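Local coordinates for protein VirX1 (Cyanophage Syn10, PDB 6QGM) that probably acts as a flavin-dependent halogenase of the tryptophan halogenase family, iodinating a diverse range of substrates, at residues E510-K513 and T514-T517. Residues are numbered along the deposited sequence; the frame is centred on the assembly and turned at random.
Sequences EYVK and TLPT
Thr514 grips the carbonyl of Tyr511 twice, a worked example of how the C-terminal end of a helix can be closed by side chain and backbone together. Its backbone N donates to Tyr511 O at 3.0 Å, while the hydroxyl OG1 donates to the same Tyr511 O at 2.7 Å, in the carbonyl plane. The side chain can double the bond because OG1 sits between its own backbone N and carbonyl carbon (chi1 79°), which turns the hydroxyl back toward the last helical turn. The methyl CG2 then lies near Glu510 O, 3.5 Å away, and OG1 also rests obliquely beside the CD1 and CE1 side of the Tyr511 ring.

At Leu515 the chain makes its next return bond, N to Val512 O at 3.1 Å, closing a type I turn from Val512 to Leu515. The side chain spreads over the helix end through both branches: CD2 meets the phenol of Tyr511, 3.7 Å from OH, and CD1 lies 4.2 Å from Val512 CG2. Leu140 of helix 137-143 packs on Leu515 too, and Arg145 NH1 hydrogen-bonds to both Lys513 O and Leu515 O.

Pro516 carries the chain onward in an extended course, with a backbone hydrogen bond with Leu146, and Thr517 takes the N-cap position of the following helix. The whole is a surface link between two consecutive helices: i to i+3 bonds at the C-terminal end of helix 494-512 lead into a type I turn, and a short extended link leads to the capped start of helix 518-527.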
ATOM      1  N   GLU B 510      40.410  -8.296 -19.138  1.00 66.58           N
ATOM      2  CA  GLU B 510      41.429  -8.165 -20.212  1.00 67.60           C
ATOM      3  C   GLU B 510      41.049  -6.992 -21.129  1.00 65.82           C
ATOM      4  O   GLU B 510      41.953  -6.209 -21.468  1.00 66.43           O
ATOM      5  CB  GLU B 510      41.602  -9.467 -20.999  1.00 71.29           C
ATOM      6  CG  GLU B 510      42.871  -9.470 -21.823  1.00 76.53           C
ATOM      7  CD  GLU B 510      43.005 -10.542 -22.893  1.00 82.98           C
ATOM      8  OE1 GLU B 510      42.096 -11.400 -23.034  1.00 86.39           O
ATOM      9  OE2 GLU B 510      44.030 -10.508 -23.590  1.00 87.18           O
ATOM     10  N   TYR B 511      39.776  -6.864 -21.512  1.00 64.42           N
ATOM     11  CA  TYR B 511      39.301  -5.795 -22.435  1.00 64.99           C
ATOM     12  C   TYR B 511      39.414  -4.437 -21.731  1.00 63.34           C
ATOM     13  O   TYR B 511      39.887  -3.458 -22.347  1.00 59.54           O
ATOM     14  CB  TYR B 511      37.858  -5.999 -22.922  1.00 63.84           C
ATOM     15  CG  TYR B 511      37.325  -4.780 -23.628  1.00 64.05           C
ATOM     16  CD1 TYR B 511      37.867  -4.375 -24.837  1.00 64.79           C
ATOM     17  CD2 TYR B 511      36.355  -3.974 -23.051  1.00 63.03           C
ATOM     18  CE1 TYR B 511      37.426  -3.232 -25.481  1.00 65.43           C
ATOM     19  CE2 TYR B 511      35.910  -2.823 -23.681  1.00 63.09           C
ATOM     20  CZ  TYR B 511      36.462  -2.441 -24.888  1.00 64.30           C
ATOM     21  OH  TYR B 511      36.045  -1.294 -25.492  1.00 66.19           O
ATOM     22  N   VAL B 512      38.973  -4.389 -20.475  1.00 64.22           N
ATOM     23  CA  VAL B 512      38.915  -3.149 -19.648  1.00 64.67           C
ATOM     24  C   VAL B 512      40.342  -2.624 -19.449  1.00 65.01           C
ATOM     25  O   VAL B 512      40.504  -1.392 -19.414  1.00 65.77           O
ATOM     26  CB  VAL B 512      38.155  -3.395 -18.332  1.00 63.13           C
ATOM     27  CG1 VAL B 512      38.574  -2.445 -17.215  1.00 65.88           C
ATOM     28  CG2 VAL B 512      36.646  -3.318 -18.563  1.00 63.02           C
ATOM     29  N   LYS B 513      41.338  -3.510 -19.419  1.00 63.50           N
ATOM     30  CA  LYS B 513      42.774  -3.140 -19.271  1.00 63.84           C
ATOM     31  C   LYS B 513      43.326  -2.482 -20.545  1.00 65.38           C
ATOM     32  O   LYS B 513      44.372  -1.837 -20.440  1.00 65.07           O
ATOM     33  CB  LYS B 513      43.573  -4.368 -18.844  1.00 64.86           C
ATOM     34  CG  LYS B 513      43.329  -4.725 -17.388  1.00 65.19           C
ATOM     35  CD  LYS B 513      44.022  -5.946 -16.896  1.00 68.19           C
ATOM     36  CE  LYS B 513      44.037  -5.994 -15.381  1.00 69.34           C
ATOM     37  NZ  LYS B 513      44.954  -7.045 -14.878  1.00 73.22           N
ATOM     38  N   THR B 514      42.658  -2.616 -21.695  1.00 66.71           N
ATOM     39  CA  THR B 514      43.050  -1.931 -22.959  1.00 67.90           C
ATOM     40  C   THR B 514      42.472  -0.509 -22.984  1.00 65.95           C
ATOM     41  O   THR B 514      42.880   0.281 -23.846  1.00 64.51           O
ATOM     42  CB  THR B 514      42.637  -2.729 -24.206  1.00 69.52           C
ATOM     43  OG1 THR B 514      41.241  -2.546 -24.467  1.00 69.55           O
ATOM     44  CG2 THR B 514      42.973  -4.200 -24.094  1.00 69.34           C
ATOM     45  N   LEU B 515      41.542  -0.193 -22.077  1.00 67.28           N
ATOM     46  CA  LEU B 515      40.858   1.132 -22.027  1.00 67.01           C
ATOM     47  C   LEU B 515      41.796   2.145 -21.375  1.00 65.87           C
ATOM     48  O   LEU B 515      42.655   1.782 -20.575  1.00 66.72           O
ATOM     49  CB  LEU B 515      39.546   1.029 -21.245  1.00 64.85           C
ATOM     50  CG  LEU B 515      38.437   0.213 -21.928  1.00 66.87           C
ATOM     51  CD1 LEU B 515      37.241   0.034 -20.993  1.00 65.70           C
ATOM     52  CD2 LEU B 515      37.985   0.867 -23.237  1.00 67.23           C
ATOM     53  N   PRO B 516      41.660   3.451 -21.689  1.00 63.11           N
ATOM     54  CA  PRO B 516      42.386   4.484 -20.958  1.00 61.20           C
ATOM     55  C   PRO B 516      42.038   4.494 -19.460  1.00 57.89           C
ATOM     56  O   PRO B 516      40.917   4.172 -19.100  1.00 57.36           O
ATOM     57  CB  PRO B 516      41.964   5.799 -21.627  1.00 62.42           C
ATOM     58  CG  PRO B 516      40.726   5.464 -22.443  1.00 63.86           C
ATOM     59  CD  PRO B 516      40.813   3.990 -22.762  1.00 64.31           C
ATOM     60  N   THR B 517      43.015   4.853 -18.620  1.00 57.14           N
ATOM     61  CA  THR B 517      42.839   5.073 -17.161  1.00 54.42           C
ATOM     62  C   THR B 517      42.052   6.361 -16.959  1.00 53.92           C
ATOM     63  O   THR B 517      42.108   7.216 -17.853  1.00 56.34           O
ATOM     64  CB  THR B 517      44.177   5.170 -16.421  1.00 54.57           C
ATOM     65  OG1 THR B 517      44.831   6.353 -16.880  1.00 55.36           O
ATOM     66  CG2 THR B 517      45.071   3.974 -16.646  1.00 56.12           C
TER